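Local coordinates for protein aspartokinase (Clostridium acetobutylicum, PDB 3TVI) that binds lysine and probably catalyses the ATP-dependent phosphorylation of the beta-carboxyl group of L-aspartate, the first step towards threonine and methionine, at residues Leu86-Ile92 and Val122-Tyr127; Lys47-Ile51 and Leu74-Tyr79; Glu234-Leu238 and Thr379-Gly383. One frame throughout, in Å; residues are numbered along the deposited sequence.

Contact 1 of 3, residues Leu86-Ile92 and Val122-Tyr127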
loop_
_atom_site.group_PDB
_atom_site.type_symbol
_atom_site.label_atom_id
_atom_site.label_comp_id
_atom_site.label_asym_id
_atom_site.label_seq_id
_atom_site.Cartn_x
_atom_site.Cartn_y
_atom_site.Cartn_z
ATOM N N LEU B 86 0.064 -53.104 -18.822
ATOM C CA LEU B 86 -1.293 -53.253 -18.280
ATOM C C LEU B 86 -2.026 -54.406 -18.949
ATOM O O LEU B 86 -3.051 -54.867 -18.449
ATOM C CB LEU B 86 -2.105 -51.956 -18.445
ATOM C CG LEU B 86 -2.072 -50.931 -17.312
ATOM C CD1 LEU B 86 -0.874 -51.110 -16.396
ATOM C CD2 LEU B 86 -2.134 -49.521 -17.882
ATOM N N ASN B 87 -1.516 -54.842 -20.097
ATOM C CA ASN B 87 -2.019 -56.027 -20.770
ATOM C C ASN B 87 -3.478 -55.816 -21.190
ATOM O O ASN B 87 -4.330 -56.682 -21.016
ATOM C CB ASN B 87 -1.837 -57.239 -19.847
ATOM C CG ASN B 87 -2.387 -58.513 -20.429
ATOM O OD1 ASN B 87 -3.195 -59.190 -19.791
ATOM N ND2 ASN B 87 -1.964 -58.847 -21.639
ATOM N N ILE B 88 -3.744 -54.651 -21.769
ATOM C CA ILE B 88 -5.102 -54.239 -22.096
ATOM C C ILE B 88 -5.485 -54.733 -23.481
ATOM O O ILE B 88 -4.651 -54.767 -24.389
ATOM C CB ILE B 88 -5.237 -52.709 -22.038
ATOM C CG1 ILE B 88 -4.804 -52.218 -20.654
ATOM C CG2 ILE B 88 -6.659 -52.279 -22.371
ATOM C CD1 ILE B 88 -4.904 -50.725 -20.457
ATOM N N ASP B 89 -6.754 -55.101 -23.640
ATOM C CA ASP B 89 -7.223 -55.719 -24.877
ATOM C C ASP B 89 -7.581 -54.687 -25.939
ATOM O O ASP B 89 -8.754 -54.464 -26.238
ATOM C CB ASP B 89 -8.424 -56.613 -24.591
ATOM C CG ASP B 89 -8.863 -57.385 -25.806
ATOM O OD1 ASP B 89 -7.979 -57.876 -26.545
ATOM O OD2 ASP B 89 -10.089 -57.487 -26.026
HETATM N N MSE B 90 -6.557 -54.065 -26.507
HETATM C CA MSE B 90 -6.760 -53.036 -27.521
HETATM C C MSE B 90 -5.538 -52.909 -28.372
HETATM O O MSE B 90 -4.479 -53.450 -28.044
HETATM C CB MSE B 90 -7.061 -51.683 -26.890
HETATM C CG MSE B 90 -5.791 -50.937 -26.496
HETATM SE SE MSE B 90 -6.269 -49.300 -25.526
HETATM C CE MSE B 90 -7.673 -48.593 -26.722
ATOM N N ASP B 91 -5.682 -52.161 -29.465
ATOM C CA ASP B 91 -4.593 -51.896 -30.393
ATOM C C ASP B 91 -4.300 -50.400 -30.423
ATOM O O ASP B 91 -4.867 -49.654 -31.226
ATOM C CB ASP B 91 -4.969 -52.394 -31.787
ATOM C CG ASP B 91 -4.017 -51.912 -32.857
ATOM O OD1 ASP B 91 -2.805 -51.800 -32.550
ATOM O OD2 ASP B 91 -4.480 -51.654 -33.998
ATOM N N ILE B 92 -3.400 -49.970 -29.548
ATOM C CA ILE B 92 -3.092 -48.550 -29.392
ATOM C C ILE B 92 -2.466 -47.943 -30.654
ATOM O O ILE B 92 -2.603 -46.741 -30.905
ATOM C CB ILE B 92 -2.179 -48.306 -28.165
ATOM C CG1 ILE B 92 -2.095 -46.814 -27.822
ATOM C CG2 ILE B 92 -0.790 -48.875 -28.402
ATOM C CD1 ILE B 92 -3.442 -46.156 -27.617
ATOM N N VAL B 122 -8.396 -42.609 -24.211
ATOM C CA VAL B 122 -8.872 -43.788 -24.931
ATOM C C VAL B 122 -8.399 -45.069 -24.243
ATOM O O VAL B 122 -9.126 -46.062 -24.216
ATOM C CB VAL B 122 -8.454 -43.760 -26.414
ATOM C CG1 VAL B 122 -9.053 -42.547 -27.104
ATOM C CG2 VAL B 122 -6.945 -43.739 -26.545
ATOM N N ILE B 123 -7.196 -45.024 -23.670
ATOM C CA ILE B 123 -6.640 -46.150 -22.923
ATOM C C ILE B 123 -7.449 -46.401 -21.659
ATOM O O ILE B 123 -7.803 -47.540 -21.354
ATOM C CB ILE B 123 -5.180 -45.889 -22.505
ATOM C CG1 ILE B 123 -4.266 -45.871 -23.723
ATOM C CG2 ILE B 123 -4.698 -46.948 -21.527
ATOM C CD1 ILE B 123 -2.854 -45.450 -23.398
ATOM N N LEU B 124 -7.719 -45.327 -20.924
ATOM C CA LEU B 124 -8.457 -45.424 -19.674
ATOM C C LEU B 124 -9.893 -45.874 -19.861
ATOM O O LEU B 124 -10.422 -46.576 -19.016
ATOM C CB LEU B 124 -8.463 -44.088 -18.928
ATOM C CG LEU B 124 -7.304 -43.788 -17.975
ATOM C CD1 LEU B 124 -7.816 -42.991 -16.774
ATOM C CD2 LEU B 124 -6.618 -45.067 -17.506
ATOM N N ALA B 125 -10.533 -45.464 -20.947
ATOM C CA ALA B 125 -11.900 -45.900 -21.197
ATOM C C ALA B 125 -11.929 -47.426 -21.312
ATOM O O ALA B 125 -12.836 -48.083 -20.801
ATOM C CB ALA B 125 -12.464 -45.246 -22.453
ATOM N N LYS B 126 -10.915 -47.986 -21.963
ATOM C CA LYS B 126 -10.833 -49.431 -22.118
ATOM C C LYS B 126 -10.494 -50.057 -20.785
ATOM O O LYS B 126 -11.198 -50.947 -20.320
ATOM C CB LYS B 126 -9.779 -49.815 -23.160
ATOM C CG LYS B 126 -9.907 -51.236 -23.678
ATOM C CD LYS B 126 -11.131 -51.417 -24.564
ATOM C CE LYS B 126 -11.584 -52.872 -24.594
ATOM N NZ LYS B 126 -12.990 -53.027 -25.066
ATOM N N TYR B 127 -9.435 -49.551 -20.164
ATOM C CA TYR B 127 -8.877 -50.135 -18.950
ATOM C C TYR B 127 -9.834 -50.109 -17.778
ATOM O O TYR B 127 -9.796 -51.005 -16.924
ATOM C CB TYR B 127 -7.604 -49.391 -18.569
ATOM C CG TYR B 127 -6.843 -49.965 -17.393
ATOM C CD1 TYR B 127 -6.494 -49.167 -16.317
ATOM C CD2 TYR B 127 -6.448 -51.286 -17.372
ATOM C CE1 TYR B 127 -5.778 -49.676 -15.251
ATOM C CE2 TYR B 127 -5.737 -51.806 -16.309
ATOM C CZ TYR B 127 -5.407 -50.997 -15.254
ATOM O OH TYR B 127 -4.700 -51.504 -14.193
#
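Leu86 lies over one face of the Tyr127 ring in a CH-pi contact, its CG 4.2 Å from the ring centroid and 25° off the normal. Ile88 fills the next position. Its CD1 comes 3.5 Å from Tyr127 CD2 and 3.9 Å from Ile123 CG2, and its CG2 is 3.7 Å from Lys126 CG. Selenomethionine Met90 follows: SE is 4.1 Å from Ile123 CA, and CE is 3.8 Å from Val122 O. Ile92 CD1 closes the row 4.0 Å from Ile123 CG1. No hydrogen bond crosses the interface. Asn87, with positive phi, ends helix 69-85 in a Schellman motif. Asp89 centres an inverse gamma turn, and its O lies 3.6 Å from Lys126 CE. This is apolar packing of an inter-helix linker on a helix end in the amino acid kinase domain. The linker joins helices 69-85 and 92-104 along the C-terminal end of helix 109-127. Helix 17-28 touches Leu86 and Tyr127, Val83 of helix 69-85 backs Ile88, Met90 and Ile92, and strand 131-132 meets Val122 through Phe132.

Contact 2 of 3, residues Lys47-Ile51 and Leu74-Tyr79; sequences KDYKI and LISQRY
This is a loop-to-helix contact in the amino acid kinase domain. The end of the loop after strand 33-38 packs on helix 69-85. Asp48, Tyr49 and Lys50 are extended, with phi from -68° to -104° and psi from 132° to 148°. Lys50 is the N-cap of helix 51-63, and Ile51 is already helical. The closest CA pair is Ile51 and Ile75, 6.7 Å apart. Residues 74-79 are regular helix. Ile51 (chi1 m, chi2 m) points toward it. Its CD1 lies 3.9 Å from Arg78 CG, 4.2 Å from Ile75 CG1 and 4.3 Å from Tyr79 CE1. Tyr49 (chi1 p) lays its ring end beside Leu74 and Arg78, with CZ 4.1 Å from Leu74 CB and OH 3.7 Å from Arg78 CD. Arg78 is t at chi1 and p at chi2. Its NH2 is 4.2 Å from Asp48 OD2, beyond a salt bridge. Asp48 instead pairs with Arg44, and Arg78 NH1 bonds to Ala15 O. Tyr79 OH bonds to Gly116 O. Thr52, next to Ile51, and Glu117, beside Gly116, are predicted substrate-binding residues. The contact is thus a loop and helix N-terminus packed on a helix, next to the probable aspartate site of an amino acid kinase fold.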
loop_
_atom_site.group_PDB
_atom_site.type_symbol
_atom_site.label_atom_id
_atom_site.label_comp_id
_atom_site.label_asym_id
_atom_site.label_seq_id
_atom_site.Cartn_x
_atom_site.Cartn_y
_atom_site.Cartn_z
ATOM N N LYS B 47 15.255 -35.710 -15.633
ATOM C CA LYS B 47 15.754 -35.583 -17.001
ATOM C C LYS B 47 14.914 -36.327 -18.049
ATOM O O LYS B 47 15.280 -36.364 -19.221
ATOM C CB LYS B 47 17.240 -35.986 -17.082
ATOM C CG LYS B 47 18.174 -34.779 -17.148
ATOM C CD LYS B 47 19.635 -35.129 -16.896
ATOM C CE LYS B 47 20.112 -34.641 -15.534
ATOM N NZ LYS B 47 19.332 -35.224 -14.409
ATOM N N ASP B 48 13.784 -36.900 -17.637
ATOM C CA ASP B 48 12.868 -37.548 -18.573
ATOM C C ASP B 48 12.216 -36.504 -19.476
ATOM O O ASP B 48 11.957 -35.377 -19.049
ATOM C CB ASP B 48 11.789 -38.325 -17.807
ATOM C CG ASP B 48 10.882 -39.139 -18.713
ATOM O OD1 ASP B 48 11.368 -39.714 -19.713
ATOM O OD2 ASP B 48 9.673 -39.219 -18.408
ATOM N N TYR B 49 11.980 -36.883 -20.729
ATOM C CA TYR B 49 11.237 -36.056 -21.674
ATOM C C TYR B 49 9.754 -36.115 -21.330
ATOM O O TYR B 49 9.270 -37.141 -20.846
ATOM C CB TYR B 49 11.446 -36.551 -23.102
ATOM C CG TYR B 49 10.961 -37.963 -23.332
ATOM C CD1 TYR B 49 9.610 -38.231 -23.532
ATOM C CD2 TYR B 49 11.851 -39.032 -23.342
ATOM C CE1 TYR B 49 9.157 -39.521 -23.731
ATOM C CE2 TYR B 49 11.412 -40.326 -23.546
ATOM C CZ TYR B 49 10.063 -40.568 -23.740
ATOM O OH TYR B 49 9.612 -41.857 -23.948
ATOM N N LYS B 50 9.040 -35.022 -21.596
ATOM C CA LYS B 50 7.606 -34.916 -21.310
ATOM C C LYS B 50 6.829 -35.051 -22.614
ATOM O O LYS B 50 7.164 -34.397 -23.603
ATOM C CB LYS B 50 7.308 -33.567 -20.665
ATOM C CG LYS B 50 5.853 -33.350 -20.299
ATOM C CD LYS B 50 5.635 -31.906 -19.891
ATOM C CE LYS B 50 4.203 -31.636 -19.449
ATOM N NZ LYS B 50 4.029 -30.225 -18.983
ATOM N N ILE B 51 5.794 -35.890 -22.617
ATOM C CA ILE B 51 5.058 -36.173 -23.855
ATOM C C ILE B 51 4.601 -34.897 -24.560
ATOM O O ILE B 51 5.048 -34.608 -25.676
ATOM C CB ILE B 51 3.818 -37.055 -23.612
ATOM C CG1 ILE B 51 4.236 -38.490 -23.288
ATOM C CG2 ILE B 51 2.901 -37.031 -24.829
ATOM C CD1 ILE B 51 4.961 -39.198 -24.412
ATOM N N LEU B 74 9.394 -42.456 -29.675
ATOM C CA LEU B 74 9.380 -42.340 -28.230
ATOM C C LEU B 74 7.964 -42.212 -27.693
ATOM O O LEU B 74 7.654 -42.748 -26.627
ATOM C CB LEU B 74 10.225 -41.152 -27.783
ATOM C CG LEU B 74 11.715 -41.281 -28.092
ATOM C CD1 LEU B 74 12.464 -40.003 -27.735
ATOM C CD2 LEU B 74 12.290 -42.475 -27.350
ATOM N N ILE B 75 7.099 -41.524 -28.432
ATOM C CA ILE B 75 5.722 -41.373 -27.993
ATOM C C ILE B 75 5.041 -42.729 -28.027
ATOM O O ILE B 75 4.512 -43.194 -27.020
ATOM C CB ILE B 75 4.937 -40.379 -28.854
ATOM C CG1 ILE B 75 5.462 -38.963 -28.616
ATOM C CG2 ILE B 75 3.465 -40.449 -28.502
ATOM C CD1 ILE B 75 4.879 -37.916 -29.539
ATOM N N SER B 76 5.074 -43.376 -29.181
ATOM C CA SER B 76 4.420 -44.671 -29.311
ATOM C C SER B 76 5.095 -45.638 -28.352
ATOM O O SER B 76 4.431 -46.429 -27.690
ATOM C CB SER B 76 4.492 -45.189 -30.743
ATOM O OG SER B 76 5.795 -45.663 -31.024
ATOM N N GLN B 77 6.417 -45.545 -28.262
ATOM C CA GLN B 77 7.169 -46.350 -27.320
ATOM C C GLN B 77 6.630 -46.163 -25.908
ATOM O O GLN B 77 6.403 -47.138 -25.194
ATOM C CB GLN B 77 8.640 -45.978 -27.373
ATOM C CG GLN B 77 9.513 -46.740 -26.398
ATOM C CD GLN B 77 10.983 -46.646 -26.756
ATOM O OE1 GLN B 77 11.347 -46.482 -27.932
ATOM N NE2 GLN B 77 11.844 -46.754 -25.741
ATOM N N ARG B 78 6.412 -44.907 -25.524
ATOM C CA ARG B 78 5.871 -44.587 -24.208
ATOM C C ARG B 78 4.510 -45.220 -24.002
ATOM O O ARG B 78 4.254 -45.835 -22.964
ATOM C CB ARG B 78 5.734 -43.075 -24.045
ATOM C CG ARG B 78 5.439 -42.609 -22.628
ATOM C CD ARG B 78 6.707 -42.546 -21.804
ATOM N NE ARG B 78 6.538 -41.630 -20.690
ATOM C CZ ARG B 78 5.943 -41.930 -19.545
ATOM N NH1 ARG B 78 5.453 -43.142 -19.324
ATOM N NH2 ARG B 78 5.849 -41.005 -18.606
ATOM N N TYR B 79 3.639 -45.057 -24.990
ATOM C CA TYR B 79 2.267 -45.525 -24.879
ATOM C C TYR B 79 2.098 -47.032 -25.116
ATOM O O TYR B 79 1.159 -47.629 -24.591
ATOM C CB TYR B 79 1.352 -44.748 -25.825
ATOM C CG TYR B 79 0.877 -43.424 -25.275
ATOM C CD1 TYR B 79 1.532 -42.236 -25.587
ATOM C CD2 TYR B 79 -0.237 -43.353 -24.450
ATOM C CE1 TYR B 79 1.094 -41.019 -25.085
ATOM C CE2 TYR B 79 -0.682 -42.137 -23.946
ATOM C CZ TYR B 79 -0.013 -40.977 -24.267
ATOM O OH TYR B 79 -0.448 -39.777 -23.772
#

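Contact 3 of 3, residues Glu234-Leu238 and Thr379-Gly383; sequences ELREL and TVGTG
Glu234 anchors a buried helix-to-strand contact between the kinase part and the ACT regulatory part of the chain. Residues 234-238 are regular helix, with Leu238 N bonded to Glu234 O at 3.2 Å. Thr379 and Val380 end a beta strand, Gly381 is extended (phi 175°, psi 144°), and Thr382 turns to phi -67°, psi -43°. The nearest CA atoms are Glu234 and Gly381, 6.4 Å apart. Glu234 has chi1 -145° and chi2 t. Its OE2 accepts a hydrogen bond from Thr382 N at 2.8 Å and a weak one from Thr382 OG1 (chi1 p) at 3.4 Å. OE2 also bonds to Thr290 OG1, and OE1 forms a salt bridge with Lys282, so both oxygens of this buried carboxylate are satisfied. Glu237 OE2 has a weak hydrogen bond to Ser413 OG. Val380 (chi1 t) points at the helix. Its CB is 3.7 Å from Leu238 CD2, and its CG1 is 3.8 Å from Glu237 CB and 3.9 Å from Glu234 O. The backbone of Val380 bonds to Thr290 and Gly291, that of Thr379 to Val417 and that of Gly381 to Ile415. Helix 232-240 packs on the end of strand 367-380, which lies between strands 291-304 and 416-422 in an antiparallel sheet of the ACT region.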
loop_
_atom_site.group_PDB
_atom_site.type_symbol
_atom_site.label_atom_id
_atom_site.label_comp_id
_atom_site.label_asym_id
_atom_site.label_seq_id
_atom_site.Cartn_x
_atom_site.Cartn_y
_atom_site.Cartn_z
ATOM N N GLU B 234 -10.288 -18.096 0.826
ATOM C CA GLU B 234 -9.237 -18.506 1.747
ATOM C C GLU B 234 -8.050 -19.068 0.967
ATOM O O GLU B 234 -6.918 -18.592 1.096
ATOM C CB GLU B 234 -9.805 -19.574 2.685
ATOM C CG GLU B 234 -9.281 -19.558 4.107
ATOM C CD GLU B 234 -10.270 -20.187 5.071
ATOM O OE1 GLU B 234 -11.084 -21.042 4.636
ATOM O OE2 GLU B 234 -10.249 -19.814 6.263
ATOM N N LEU B 235 -8.339 -20.074 0.141
ATOM C CA LEU B 235 -7.341 -20.724 -0.702
ATOM C C LEU B 235 -6.640 -19.729 -1.607
ATOM O O LEU B 235 -5.421 -19.770 -1.748
ATOM C CB LEU B 235 -7.995 -21.824 -1.550
ATOM C CG LEU B 235 -7.139 -22.558 -2.594
ATOM C CD1 LEU B 235 -5.790 -22.980 -2.033
ATOM C CD2 LEU B 235 -7.893 -23.765 -3.128
ATOM N N ARG B 236 -7.408 -18.835 -2.216
ATOM C CA ARG B 236 -6.829 -17.811 -3.074
ATOM C C ARG B 236 -5.777 -17.007 -2.321
ATOM O O ARG B 236 -4.700 -16.735 -2.843
ATOM C CB ARG B 236 -7.912 -16.883 -3.602
ATOM C CG ARG B 236 -7.465 -16.005 -4.755
ATOM C CD ARG B 236 -8.671 -15.382 -5.444
ATOM N NE ARG B 236 -9.350 -14.391 -4.596
ATOM C CZ ARG B 236 -10.670 -14.186 -4.549
ATOM N NH1 ARG B 236 -11.513 -14.909 -5.291
ATOM N NH2 ARG B 236 -11.158 -13.249 -3.736
ATOM N N GLU B 237 -6.081 -16.642 -1.081
ATOM C CA GLU B 237 -5.146 -15.855 -0.292
ATOM C C GLU B 237 -3.837 -16.637 -0.145
ATOM O O GLU B 237 -2.768 -16.094 -0.381
ATOM C CB GLU B 237 -5.740 -15.496 1.081
ATOM C CG GLU B 237 -5.487 -14.059 1.535
ATOM C CD GLU B 237 -6.648 -13.111 1.258
ATOM O OE1 GLU B 237 -7.817 -13.538 1.325
ATOM O OE2 GLU B 237 -6.398 -11.915 1.000
ATOM N N LEU B 238 -3.929 -17.917 0.212
ATOM C CA LEU B 238 -2.731 -18.764 0.359
ATOM C C LEU B 238 -2.024 -19.012 -0.966
ATOM O O LEU B 238 -0.813 -19.174 -1.009
ATOM C CB LEU B 238 -3.072 -20.130 0.972
ATOM C CG LEU B 238 -2.993 -20.344 2.487
ATOM C CD1 LEU B 238 -1.982 -19.423 3.146
ATOM C CD2 LEU B 238 -4.355 -20.182 3.133
ATOM N N THR B 379 -0.725 -14.899 7.161
ATOM C CA THR B 379 -1.432 -15.846 8.003
ATOM C C THR B 379 -2.926 -15.641 7.745
ATOM O O THR B 379 -3.427 -14.526 7.834
ATOM C CB THR B 379 -0.992 -15.744 9.480
ATOM O OG1 THR B 379 -2.117 -15.931 10.335
ATOM C CG2 THR B 379 -0.321 -14.399 9.773
ATOM N N VAL B 380 -3.609 -16.726 7.383
ATOM C CA VAL B 380 -4.910 -16.658 6.723
ATOM C C VAL B 380 -5.951 -17.490 7.464
ATOM O O VAL B 380 -5.635 -18.552 8.012
ATOM C CB VAL B 380 -4.799 -17.168 5.270
ATOM C CG1 VAL B 380 -6.115 -17.048 4.533
ATOM C CG2 VAL B 380 -3.742 -16.388 4.522
ATOM N N GLY B 381 -7.189 -17.003 7.490
ATOM C CA GLY B 381 -8.285 -17.771 8.071
ATOM C C GLY B 381 -9.571 -16.984 8.090
ATOM O O GLY B 381 -9.535 -15.786 8.280
ATOM N N THR B 382 -10.711 -17.636 7.878
ATOM C CA THR B 382 -12.000 -16.937 7.967
ATOM C C THR B 382 -12.248 -16.513 9.416
ATOM O O THR B 382 -12.634 -15.383 9.680
ATOM C CB THR B 382 -13.176 -17.797 7.451
ATOM O OG1 THR B 382 -13.089 -19.112 8.002
ATOM C CG2 THR B 382 -13.165 -17.895 5.928
ATOM N N GLY B 383 -11.965 -17.413 10.352
ATOM C CA GLY B 383 -12.168 -17.159 11.776
ATOM C C GLY B 383 -11.319 -16.062 12.401
ATOM O O GLY B 383 -11.439 -15.794 13.598
#

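In the fold
Contacts 1 and 2 both belong to the amino acid kinase domain and are linked through helix 69-85: contact 2 lies on it, and the linker of contact 1 follows it. They touch where Ile123 CD1 meets Tyr79 CD2 at 3.5 Å. Both are partly buried and mainly apolar across the interface. Contact 1 reaches the surface at Asp89 and Lys126. Contact 2 has charged groups whose polar partners lie outside it. Contact 3 is on the opposite side of the chain's centre, about 39 to 43 Å from the others between centres. It is buried, joins the kinase and ACT regions, and alone has clear hydrogen bonding between its segments.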